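Neuraminidase (Influenza A virus, PDB 4GDI) is a subtype N10 neuraminidase-like protein of a bat influenza A virus, which assembles as a homotetramer of beta-propellers and has a diverged putative active site. Local coordinates at the interface of chains A and B. Sequence-based numbering; all coordinates share one arbitrary frame. Chains: chain A/B, Neuraminidase.

Contact 1: the interface of chains A and B. Residues chain A 31-34, 66; chain B 69-71.
A:Glu33 and B:Asn70 meet loop against loop in the subunit interface of this neuraminidase-family propeller, and two hydrogen bonds pair them. The backbone N of A:Glu33 donates to the carbonyl O of B:Asn70 (3.0 Å). The side chain of A:Glu33 then returns to the same residue. Its CB lies 3.5 Å from B:Asn70 O and also touches the CD1 methyl of B:Leu69. CG leaves anti to the carbonyl carbon, beside the backbone N, and passes B:Asn70 CB at 4.0 Å; chi2 of -177° keeps the chain straight from there. The side chain crosses that of B:Asn70 at about a right angle, CD 3.9 Å from its CB. At the tip, OE1 accepts the backbone N-H of B:Asn70 at 2.9 Å, on its anti side and 21° out of the carboxylate plane. Glutamate suits the place because its side chain reaches the N-H of B:Asn70 while its backbone N-H binds that residue's O, so one residue grips both backbone polar atoms of the other. The B:Asn70 amide is turned about 80° from this carboxylate, and its CG packs on A:Pro32 CG. B:Asn70 is an N-glycosylation site of this protein, although no sugar is modelled on it here. B:Leu69 supplies the apolar flank: CD2 rests against A:Leu34 CA (3.9 Å). Its CD1 approaches A:Gln66 NE2. Behind the contact, A:Gln66 fixes the A:Leu34 backbone with both ends of its amide, OE1 accepting from N in the carbonyl plane and NE2 donating to O (2.9 Å).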
ATOM      1  N   GLY A  31       0.748 -12.831  21.514  1.00 41.36           N
ATOM      2  CA  GLY A  31       0.996 -13.324  22.853  1.00 33.43           C
ATOM      3  C   GLY A  31       1.122 -14.836  22.874  1.00 38.63           C
ATOM      4  O   GLY A  31       0.272 -15.532  22.312  1.00 41.07           O
ATOM      5  N   PRO A  32       2.161 -15.356  23.555  1.00 32.25           N
ATOM      6  CA  PRO A  32       3.110 -14.553  24.346  1.00 30.11           C
ATOM      7  C   PRO A  32       4.133 -13.797  23.509  1.00 36.43           C
ATOM      8  O   PRO A  32       4.840 -12.939  24.039  1.00 35.04           O
ATOM      9  CB  PRO A  32       3.803 -15.596  25.229  1.00 35.10           C
ATOM     10  CG  PRO A  32       3.734 -16.861  24.441  1.00 35.58           C
ATOM     11  CD  PRO A  32       2.388 -16.803  23.733  1.00 42.19           C
ATOM     12  N   GLU A  33       4.208 -14.095  22.218  1.00 35.18           N
ATOM     13  CA  GLU A  33       5.096 -13.345  21.335  1.00 37.15           C
ATOM     14  C   GLU A  33       4.322 -12.475  20.326  1.00 38.51           C
ATOM     15  O   GLU A  33       3.170 -12.741  20.008  1.00 32.20           O
ATOM     16  CB  GLU A  33       6.049 -14.302  20.613  1.00 37.65           C
ATOM     17  CG  GLU A  33       7.051 -14.964  21.548  1.00 36.83           C
ATOM     18  CD  GLU A  33       8.051 -15.850  20.826  1.00 47.20           C
ATOM     19  OE1 GLU A  33       7.685 -16.448  19.793  1.00 37.00           O
ATOM     20  OE2 GLU A  33       9.207 -15.948  21.300  1.00 47.75           O
ATOM     21  N   LEU A  34       4.967 -11.423  19.846  1.00 32.16           N
ATOM     22  CA  LEU A  34       4.417 -10.622  18.766  1.00 39.34           C
ATOM     23  C   LEU A  34       5.512 -10.263  17.776  1.00 40.00           C
ATOM     24  O   LEU A  34       6.693 -10.281  18.111  1.00 31.49           O
ATOM     25  CB  LEU A  34       3.714  -9.360  19.282  1.00 40.94           C
ATOM     26  CG  LEU A  34       4.280  -8.564  20.449  1.00 50.92           C
ATOM     27  CD1 LEU A  34       5.782  -8.377  20.340  1.00 68.27           C
ATOM     28  CD2 LEU A  34       3.581  -7.215  20.509  1.00 45.50           C
ATOM     29  N   GLN A  66      10.603  -8.930  20.691  1.00 38.03           N
ATOM     30  CA  GLN A  66       9.789  -9.211  21.878  1.00 37.59           C
ATOM     31  C   GLN A  66       9.846  -8.131  22.965  1.00 48.67           C
ATOM     32  O   GLN A  66       9.043  -8.152  23.907  1.00 53.52           O
ATOM     33  CB  GLN A  66      10.136 -10.579  22.478  1.00 33.98           C
ATOM     34  CG  GLN A  66       9.987 -11.727  21.488  1.00 38.77           C
ATOM     35  CD  GLN A  66       8.680 -11.644  20.708  1.00 40.80           C
ATOM     36  OE1 GLN A  66       7.604 -11.444  21.281  1.00 35.29           O
ATOM     37  NE2 GLN A  66       8.775 -11.774  19.392  1.00 31.73           N
TER
ATOM     38  N   LEU B  69       6.236 -18.109  15.265  1.00 33.92           N
ATOM     39  CA  LEU B  69       6.091 -17.194  16.378  1.00 32.63           C
ATOM     40  C   LEU B  69       5.121 -17.855  17.355  1.00 30.95           C
ATOM     41  O   LEU B  69       4.207 -18.560  16.934  1.00 30.40           O
ATOM     42  CB  LEU B  69       5.569 -15.852  15.880  1.00 35.76           C
ATOM     43  CG  LEU B  69       5.842 -14.616  16.735  1.00 47.75           C
ATOM     44  CD1 LEU B  69       7.335 -14.423  16.952  1.00 43.74           C
ATOM     45  CD2 LEU B  69       5.225 -13.389  16.074  1.00 34.83           C
ATOM     46  N   ASN B  70       5.343 -17.675  18.654  1.00 29.23           N
ATOM     47  CA  ASN B  70       4.479 -18.300  19.661  1.00 37.78           C
ATOM     48  C   ASN B  70       3.258 -17.439  19.944  1.00 29.13           C
ATOM     49  O   ASN B  70       3.320 -16.520  20.755  1.00 31.11           O
ATOM     50  CB  ASN B  70       5.250 -18.538  20.969  1.00 41.72           C
ATOM     51  CG  ASN B  70       4.515 -19.480  21.922  1.00 48.13           C
ATOM     52  OD1 ASN B  70       3.281 -19.542  21.931  1.00 39.05           O
ATOM     53  ND2 ASN B  70       5.280 -20.234  22.716  1.00 57.79           N
ATOM     54  N   THR B  71       2.151 -17.734  19.264  1.00 29.34           N
ATOM     55  CA  THR B  71       0.936 -16.941  19.390  1.00 34.87           C
ATOM     56  C   THR B  71      -0.277 -17.859  19.486  1.00 28.88           C
ATOM     57  O   THR B  71      -0.152 -19.082  19.426  1.00 30.77           O
ATOM     58  CB  THR B  71       0.703 -16.042  18.155  1.00 36.41           C
ATOM     59  OG1 THR B  71       0.273 -16.850  17.056  1.00 32.55           O
ATOM     60  CG2 THR B  71       1.949 -15.285  17.766  1.00 31.06           C
TER

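Contact 2: the interface of chains A and B. Residues chain A 22-26, 371; chain B 78, 96-98, 126.
Strand 20-23 of chain A and the segment that follows it, A:Thr24 to A:Arg26, lie against strands 94-98 and 124-129 of chain B, with B:Ser78 of strand 78-83 at the border. No direct hydrogen bond crosses, and the contact is mainly apolar. B:Pro98 faces two neighbouring chain A groups: its CG meets A:Pro23 CG at 3.8 Å, ring to ring at a slant, and its CB touches A:Arg26 CD at 3.5 Å. Rigid proline rings suit such a place, offering carbon surface at little entropic cost and no N-H to satisfy. A:Arg26 serves here through its methylenes, extended to CD and then bent at chi3 (73°), which carries the guanidinium past the proline. A:Pro23 CG also lies over one face of the A:Trp371 ring, 3.3 Å above its plane toward the rim, a backing from the same chain. B:Leu97 sends its CD2 methyl to A:Thr24 CA (3.7 Å). The flexible thioether of B:Met126 passes A:Val22 in the opposite direction, SD 3.9 Å from CG2. Water 1 bridges A:Arg26 N and B:Ser78 OG, 2.9 Å from each. The site thus joins an N-terminal segment of one propeller, backed by its C-terminal tail, to strands of the neighbouring propeller.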
ATOM      1  N   VAL A  22     -22.345 -10.676  16.992  1.00 24.35           N
ATOM      2  CA  VAL A  22     -21.355 -11.519  16.352  1.00 22.59           C
ATOM      3  C   VAL A  22     -20.053 -10.762  16.136  1.00 27.44           C
ATOM      4  O   VAL A  22     -20.065  -9.561  15.853  1.00 26.04           O
ATOM      5  CB  VAL A  22     -21.871 -12.082  15.010  1.00 29.69           C
ATOM      6  CG1 VAL A  22     -23.083 -12.969  15.249  1.00 28.49           C
ATOM      7  CG2 VAL A  22     -22.207 -10.963  14.047  1.00 33.39           C
ATOM      8  N   PRO A  23     -18.913 -11.464  16.273  1.00 28.34           N
ATOM      9  CA  PRO A  23     -17.628 -10.796  16.068  1.00 23.97           C
ATOM     10  C   PRO A  23     -17.359 -10.545  14.587  1.00 28.02           C
ATOM     11  O   PRO A  23     -17.452 -11.471  13.773  1.00 33.27           O
ATOM     12  CB  PRO A  23     -16.616 -11.805  16.632  1.00 29.89           C
ATOM     13  CG  PRO A  23     -17.282 -13.132  16.456  1.00 28.14           C
ATOM     14  CD  PRO A  23     -18.754 -12.877  16.644  1.00 28.02           C
ATOM     15  N   THR A  24     -17.027  -9.313  14.231  1.00 22.20           N
ATOM     16  CA  THR A  24     -16.689  -9.024  12.851  1.00 26.02           C
ATOM     17  C   THR A  24     -15.171  -8.964  12.715  1.00 31.48           C
ATOM     18  O   THR A  24     -14.644  -9.061  11.618  1.00 33.28           O
ATOM     19  CB  THR A  24     -17.318  -7.718  12.370  1.00 24.40           C
ATOM     20  OG1 THR A  24     -16.957  -6.660  13.264  1.00 30.98           O
ATOM     21  CG2 THR A  24     -18.828  -7.839  12.321  1.00 27.24           C
ATOM     22  N   HIS A  25     -14.480  -8.834  13.844  1.00 24.15           N
ATOM     23  CA  HIS A  25     -13.028  -8.762  13.859  1.00 27.84           C
ATOM     24  C   HIS A  25     -12.543  -9.204  15.225  1.00 28.87           C
ATOM     25  O   HIS A  25     -12.853  -8.586  16.228  1.00 28.42           O
ATOM     26  CB  HIS A  25     -12.565  -7.328  13.530  1.00 24.34           C
ATOM     27  CG  HIS A  25     -11.111  -7.069  13.800  1.00 43.90           C
ATOM     28  ND1 HIS A  25     -10.135  -7.221  12.839  1.00 47.88           N
ATOM     29  CD2 HIS A  25     -10.473  -6.636  14.916  1.00 47.24           C
ATOM     30  CE1 HIS A  25      -8.956  -6.914  13.356  1.00 49.67           C
ATOM     31  NE2 HIS A  25      -9.133  -6.555  14.614  1.00 46.18           N
ATOM     32  N   ARG A  26     -11.827 -10.315  15.278  1.00 32.26           N
ATOM     33  CA  ARG A  26     -11.140 -10.679  16.503  1.00 29.23           C
ATOM     34  C   ARG A  26      -9.827  -9.921  16.529  1.00 35.26           C
ATOM     35  O   ARG A  26      -9.231  -9.651  15.484  1.00 36.37           O
ATOM     36  CB  ARG A  26     -10.906 -12.183  16.564  1.00 36.45           C
ATOM     37  CG  ARG A  26     -12.189 -12.958  16.478  1.00 35.03           C
ATOM     38  CD  ARG A  26     -11.974 -14.431  16.621  1.00 55.22           C
ATOM     39  NE  ARG A  26     -11.647 -14.773  17.994  1.00 54.34           N
ATOM     40  CZ  ARG A  26     -11.809 -15.981  18.511  1.00 45.70           C
ATOM     41  NH1 ARG A  26     -12.293 -16.964  17.763  1.00 43.99           N
ATOM     42  NH2 ARG A  26     -11.486 -16.200  19.774  1.00 46.90           N
ATOM     43  N   TRP A 371     -16.314 -17.199  22.871  1.00 34.84           N
ATOM     44  CA  TRP A 371     -15.249 -16.875  21.930  1.00 35.69           C
ATOM     45  C   TRP A 371     -13.860 -16.947  22.562  1.00 39.53           C
ATOM     46  O   TRP A 371     -12.890 -16.533  21.938  1.00 37.87           O
ATOM     47  CB  TRP A 371     -15.484 -15.491  21.309  1.00 29.14           C
ATOM     48  CG  TRP A 371     -16.677 -15.477  20.421  1.00 24.53           C
ATOM     49  CD1 TRP A 371     -17.943 -15.083  20.752  1.00 26.71           C
ATOM     50  CD2 TRP A 371     -16.738 -15.926  19.067  1.00 26.90           C
ATOM     51  NE1 TRP A 371     -18.785 -15.242  19.680  1.00 26.80           N
ATOM     52  CE2 TRP A 371     -18.069 -15.759  18.630  1.00 26.96           C
ATOM     53  CE3 TRP A 371     -15.794 -16.443  18.174  1.00 28.62           C
ATOM     54  CZ2 TRP A 371     -18.477 -16.083  17.338  1.00 31.36           C
ATOM     55  CZ3 TRP A 371     -16.205 -16.767  16.892  1.00 31.19           C
ATOM     56  CH2 TRP A 371     -17.536 -16.586  16.486  1.00 34.21           C
TER
ATOM     57  N   SER B  78      -9.078 -17.091  11.965  1.00 28.39           N
ATOM     58  CA  SER B  78      -9.688 -16.068  11.145  1.00 28.09           C
ATOM     59  C   SER B  78      -9.371 -16.240   9.661  1.00 25.25           C
ATOM     60  O   SER B  78      -8.315 -16.776   9.268  1.00 22.70           O
ATOM     61  CB  SER B  78      -9.270 -14.679  11.609  1.00 23.95           C
ATOM     62  OG  SER B  78      -9.855 -14.386  12.863  1.00 31.74           O
ATOM     63  N   ILE B  96     -10.522 -10.762   7.339  1.00 25.64           N
ATOM     64  CA  ILE B  96     -11.891 -10.554   6.881  1.00 26.24           C
ATOM     65  C   ILE B  96     -12.950 -10.788   7.958  1.00 27.83           C
ATOM     66  O   ILE B  96     -13.780  -9.916   8.232  1.00 32.69           O
ATOM     67  CB  ILE B  96     -12.221 -11.468   5.700  1.00 25.08           C
ATOM     68  CG1 ILE B  96     -11.326 -11.142   4.509  1.00 34.87           C
ATOM     69  CG2 ILE B  96     -13.684 -11.288   5.307  1.00 20.10           C
ATOM     70  CD1 ILE B  96     -11.640 -11.983   3.304  1.00 42.83           C
ATOM     71  N   LEU B  97     -12.943 -11.986   8.525  1.00 22.16           N
ATOM     72  CA  LEU B  97     -13.903 -12.365   9.563  1.00 24.25           C
ATOM     73  C   LEU B  97     -13.331 -13.543  10.340  1.00 22.80           C
ATOM     74  O   LEU B  97     -12.509 -14.290   9.824  1.00 23.49           O
ATOM     75  CB  LEU B  97     -15.224 -12.819   8.945  1.00 26.12           C
ATOM     76  CG  LEU B  97     -16.274 -11.798   8.522  1.00 29.28           C
ATOM     77  CD1 LEU B  97     -17.370 -12.511   7.764  1.00 29.01           C
ATOM     78  CD2 LEU B  97     -16.829 -11.084   9.746  1.00 33.45           C
ATOM     79  N   PRO B  98     -13.784 -13.741  11.577  1.00 30.21           N
ATOM     80  CA  PRO B  98     -13.373 -14.993  12.211  1.00 25.98           C
ATOM     81  C   PRO B  98     -14.047 -16.195  11.542  1.00 24.32           C
ATOM     82  O   PRO B  98     -15.198 -16.105  11.116  1.00 21.42           O
ATOM     83  CB  PRO B  98     -13.828 -14.818  13.664  1.00 38.60           C
ATOM     84  CG  PRO B  98     -14.941 -13.831  13.599  1.00 38.69           C
ATOM     85  CD  PRO B  98     -14.651 -12.922  12.440  1.00 30.60           C
ATOM     86  N   MET B 126     -22.034 -17.015   9.299  1.00 26.38           N
ATOM     87  CA  MET B 126     -22.385 -15.637   9.058  1.00 27.20           C
ATOM     88  C   MET B 126     -21.919 -15.204   7.681  1.00 30.35           C
ATOM     89  O   MET B 126     -20.948 -15.730   7.131  1.00 25.50           O
ATOM     90  CB  MET B 126     -21.921 -14.697  10.179  1.00 31.00           C
ATOM     91  CG  MET B 126     -20.458 -14.524  10.383  1.00 41.83           C
ATOM     92  SD  MET B 126     -20.122 -13.265  11.660  1.00 37.17           S
ATOM     93  CE  MET B 126     -18.569 -13.926  12.245  1.00 38.38           C
TER
HETATM   94  O   HOH W   1     -11.226 -11.883  12.880  1.00 29.92           O

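Contact 3: the interface of chains A and B. Residues chain A 26-27, 29, 31, 316, 372-373; chain B 71-73, 76, 95.
The guanidinium of A:Arg26 has B:Glu76 on one face, with CB 4.2 Å above its centre, and A:Ser373 OG at its edge, in plane. That edge partner belongs to the poorly ordered C-terminal residue, and its hydrogen bonds to NH1 and NH2 are weak. The carboxylate of B:Glu76 is nearly parallel to the guanidinium plane (10°). A:Arg26 NH2 and B:Glu76 OE1 are 4.7 Å apart, so any attraction is probably of longer range. The glutamate extends (chi2 172°) beyond the arginine and meets A:Lys316 tip to tip, where NZ and OE2 form a salt bridge, weak as a hydrogen bond, at 3.1 Å. Lysine and glutamate suit this place because their long flexible chains let the two charged ends meet across the boundary. The other carboxylate oxygen, OE1, is held by water: water 2 links it to A:Gly27 O, and water 4 links it to A:Lys316 NZ. On the chain A side, A:Asp372 OD1 accepts the backbone N-H of A:Lys316 from above the carboxylate plane. A:Pro29 packs CG against B:Met73 CA (3.6 Å) and B:Met73 CE, and its carbonyl O accepts the N-H of B:Ser72 at 3.1 Å. B:Thr71 OG1 takes the next N-H, that of B:Met73, which probably steadies the B:Thr71 to B:Met73 backbone that bonds A:Pro29. Beyond it, water 3 joins A:Gly31 O to B:Ser72 OG, 2.6 Å from each.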
ATOM      1  N   ARG A  26     -11.827 -10.315  15.278  1.00 32.26           N
ATOM      2  CA  ARG A  26     -11.140 -10.679  16.503  1.00 29.23           C
ATOM      3  C   ARG A  26      -9.827  -9.921  16.529  1.00 35.26           C
ATOM      4  O   ARG A  26      -9.231  -9.651  15.484  1.00 36.37           O
ATOM      5  CB  ARG A  26     -10.906 -12.183  16.564  1.00 36.45           C
ATOM      6  CG  ARG A  26     -12.189 -12.958  16.478  1.00 35.03           C
ATOM      7  CD  ARG A  26     -11.974 -14.431  16.621  1.00 55.22           C
ATOM      8  NE  ARG A  26     -11.647 -14.773  17.994  1.00 54.34           N
ATOM      9  CZ  ARG A  26     -11.809 -15.981  18.511  1.00 45.70           C
ATOM     10  NH1 ARG A  26     -12.293 -16.964  17.763  1.00 43.99           N
ATOM     11  NH2 ARG A  26     -11.486 -16.200  19.774  1.00 46.90           N
ATOM     12  N   GLY A  27      -9.381  -9.548  17.712  1.00 29.94           N
ATOM     13  CA  GLY A  27      -8.091  -8.900  17.822  1.00 35.42           C
ATOM     14  C   GLY A  27      -7.041  -9.822  17.239  1.00 32.37           C
ATOM     15  O   GLY A  27      -7.208 -11.039  17.241  1.00 29.28           O
ATOM     16  N   PRO A  29      -4.133 -12.213  17.254  1.00 34.08           N
ATOM     17  CA  PRO A  29      -3.940 -13.175  18.341  1.00 28.01           C
ATOM     18  C   PRO A  29      -2.506 -13.192  18.890  1.00 34.40           C
ATOM     19  O   PRO A  29      -1.947 -14.272  19.069  1.00 31.58           O
ATOM     20  CB  PRO A  29      -4.245 -14.508  17.652  1.00 39.32           C
ATOM     21  CG  PRO A  29      -3.736 -14.309  16.268  1.00 39.08           C
ATOM     22  CD  PRO A  29      -4.026 -12.862  15.931  1.00 37.34           C
ATOM     23  N   GLY A  31       0.748 -12.831  21.514  1.00 41.36           N
ATOM     24  CA  GLY A  31       0.996 -13.324  22.853  1.00 33.43           C
ATOM     25  C   GLY A  31       1.122 -14.836  22.874  1.00 38.63           C
ATOM     26  O   GLY A  31       0.272 -15.532  22.312  1.00 41.07           O
ATOM     27  N   LYS A 316     -11.171 -14.968  29.045  1.00 34.79           N
ATOM     28  CA  LYS A 316     -10.259 -13.996  28.434  1.00 30.80           C
ATOM     29  C   LYS A 316     -10.318 -12.696  29.213  1.00 28.84           C
ATOM     30  O   LYS A 316     -11.388 -12.276  29.647  1.00 38.30           O
ATOM     31  CB  LYS A 316     -10.613 -13.735  26.966  1.00 41.16           C
ATOM     32  CG  LYS A 316      -9.544 -14.181  25.984  1.00 46.38           C
ATOM     33  CD  LYS A 316      -9.971 -13.931  24.536  1.00 57.76           C
ATOM     34  CE  LYS A 316      -8.996 -14.556  23.542  1.00 53.29           C
ATOM     35  NZ  LYS A 316      -7.567 -14.435  23.986  1.00 65.51           N
ATOM     36  N   ASP A 372     -13.768 -17.463  23.790  1.00 35.97           N
ATOM     37  CA  ASP A 372     -12.476 -17.662  24.455  1.00 42.11           C
ATOM     38  C   ASP A 372     -11.555 -18.482  23.560  1.00 61.96           C
ATOM     39  O   ASP A 372     -10.361 -18.186  23.441  1.00 77.80           O
ATOM     40  CB  ASP A 372     -12.640 -18.412  25.784  1.00 51.61           C
ATOM     41  CG  ASP A 372     -13.006 -17.505  26.945  1.00 55.40           C
ATOM     42  OD1 ASP A 372     -12.882 -16.270  26.823  1.00 51.28           O
ATOM     43  OD2 ASP A 372     -13.409 -18.039  28.002  1.00 49.15           O
ATOM     44  N   SER A 373     -12.113 -19.518  22.938  1.00 58.55           N
ATOM     45  CA  SER A 373     -11.345 -20.398  22.055  1.00 77.16           C
ATOM     46  C   SER A 373     -10.157 -21.056  22.765  1.00 78.96           C
ATOM     47  O   SER A 373      -9.749 -20.678  23.866  1.00 70.54           O
ATOM     48  CB  SER A 373     -10.839 -19.629  20.827  1.00 78.92           C
ATOM     49  OG  SER A 373     -11.839 -19.503  19.827  1.00 74.58           O
ATOM     50  OXT SER A 373      -9.565 -21.998  22.240  1.00 83.89           O
TER
ATOM     51  N   THR B  71       2.151 -17.734  19.264  1.00 29.34           N
ATOM     52  CA  THR B  71       0.936 -16.941  19.390  1.00 34.87           C
ATOM     53  C   THR B  71      -0.277 -17.859  19.486  1.00 28.88           C
ATOM     54  O   THR B  71      -0.152 -19.082  19.426  1.00 30.77           O
ATOM     55  CB  THR B  71       0.703 -16.042  18.155  1.00 36.41           C
ATOM     56  OG1 THR B  71       0.273 -16.850  17.056  1.00 32.55           O
ATOM     57  CG2 THR B  71       1.949 -15.285  17.766  1.00 31.06           C
ATOM     58  N   SER B  72      -1.460 -17.262  19.592  1.00 31.35           N
ATOM     59  CA  SER B  72      -2.701 -18.037  19.642  1.00 27.48           C
ATOM     60  C   SER B  72      -3.329 -18.213  18.255  1.00 28.34           C
ATOM     61  O   SER B  72      -4.481 -18.653  18.144  1.00 33.55           O
ATOM     62  CB  SER B  72      -3.719 -17.363  20.564  1.00 36.18           C
ATOM     63  OG  SER B  72      -3.203 -17.170  21.866  1.00 41.15           O
ATOM     64  N   MET B  73      -2.577 -17.888  17.207  1.00 26.31           N
ATOM     65  CA  MET B  73      -3.133 -17.848  15.855  1.00 35.34           C
ATOM     66  C   MET B  73      -3.684 -19.196  15.363  1.00 35.18           C
ATOM     67  O   MET B  73      -4.612 -19.234  14.540  1.00 31.67           O
ATOM     68  CB  MET B  73      -2.100 -17.305  14.859  1.00 23.21           C
ATOM     69  CG  MET B  73      -2.663 -17.064  13.452  1.00 30.14           C
ATOM     70  SD  MET B  73      -1.529 -16.156  12.349  1.00 30.40           S
ATOM     71  CE  MET B  73      -1.760 -14.462  12.893  1.00 44.01           C
ATOM     72  N   GLU B  76      -7.201 -19.490  17.427  1.00 29.01           N
ATOM     73  CA  GLU B  76      -8.145 -18.396  17.170  1.00 30.61           C
ATOM     74  C   GLU B  76      -8.185 -18.139  15.663  1.00 30.41           C
ATOM     75  O   GLU B  76      -7.435 -17.321  15.130  1.00 28.44           O
ATOM     76  CB  GLU B  76      -7.766 -17.123  17.956  1.00 34.53           C
ATOM     77  CG  GLU B  76      -7.826 -17.317  19.479  1.00 40.08           C
ATOM     78  CD  GLU B  76      -7.263 -16.143  20.295  1.00 47.28           C
ATOM     79  OE1 GLU B  76      -6.957 -15.067  19.726  1.00 45.78           O
ATOM     80  OE2 GLU B  76      -7.139 -16.303  21.531  1.00 53.72           O
ATOM     81  N   MET B  95      -7.480  -9.167   7.211  1.00 18.83           N
ATOM     82  CA  MET B  95      -8.303 -10.041   8.029  1.00 22.69           C
ATOM     83  C   MET B  95      -9.768  -9.742   7.714  1.00 25.37           C
ATOM     84  O   MET B  95     -10.211  -8.605   7.808  1.00 21.86           O
ATOM     85  CB  MET B  95      -7.998  -9.806   9.509  1.00 29.65           C
ATOM     86  CG  MET B  95      -8.727 -10.739  10.452  1.00 26.94           C
ATOM     87  SD  MET B  95      -8.771 -10.121  12.139  1.00 32.98           S
ATOM     88  CE  MET B  95      -7.323 -10.921  12.835  1.00 26.71           C
TER
HETATM   89  O   HOH W   2      -7.875 -13.704  17.479  1.00 35.76           O
HETATM   90  O   HOH W   3      -0.871 -17.773  22.843  1.00 50.70           O
HETATM   91  O   HOH W   4      -6.188 -13.080  21.539  1.00 60.19           O

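The three contacts lie almost in a row along one subunit boundary. The C-alpha centres of contact 1 and contact 3 are about 11 Å apart, as are those of contact 2 and contact 3, while contact 1 and contact 2 are separated by about 21 Å. Contact 3 therefore lies between the others, sharing A:Gly31 and B:Thr71 with contact 1 and A:Arg26 with contact 2. One N-terminal stretch of chain A, residues 22 to 34, runs through all three; in chain B the 69-73 loop serves contacts 1 and 3, and strand 94-98 contacts 2 and 3. Repeated between subunits, this seam would help hold the homotetramer together.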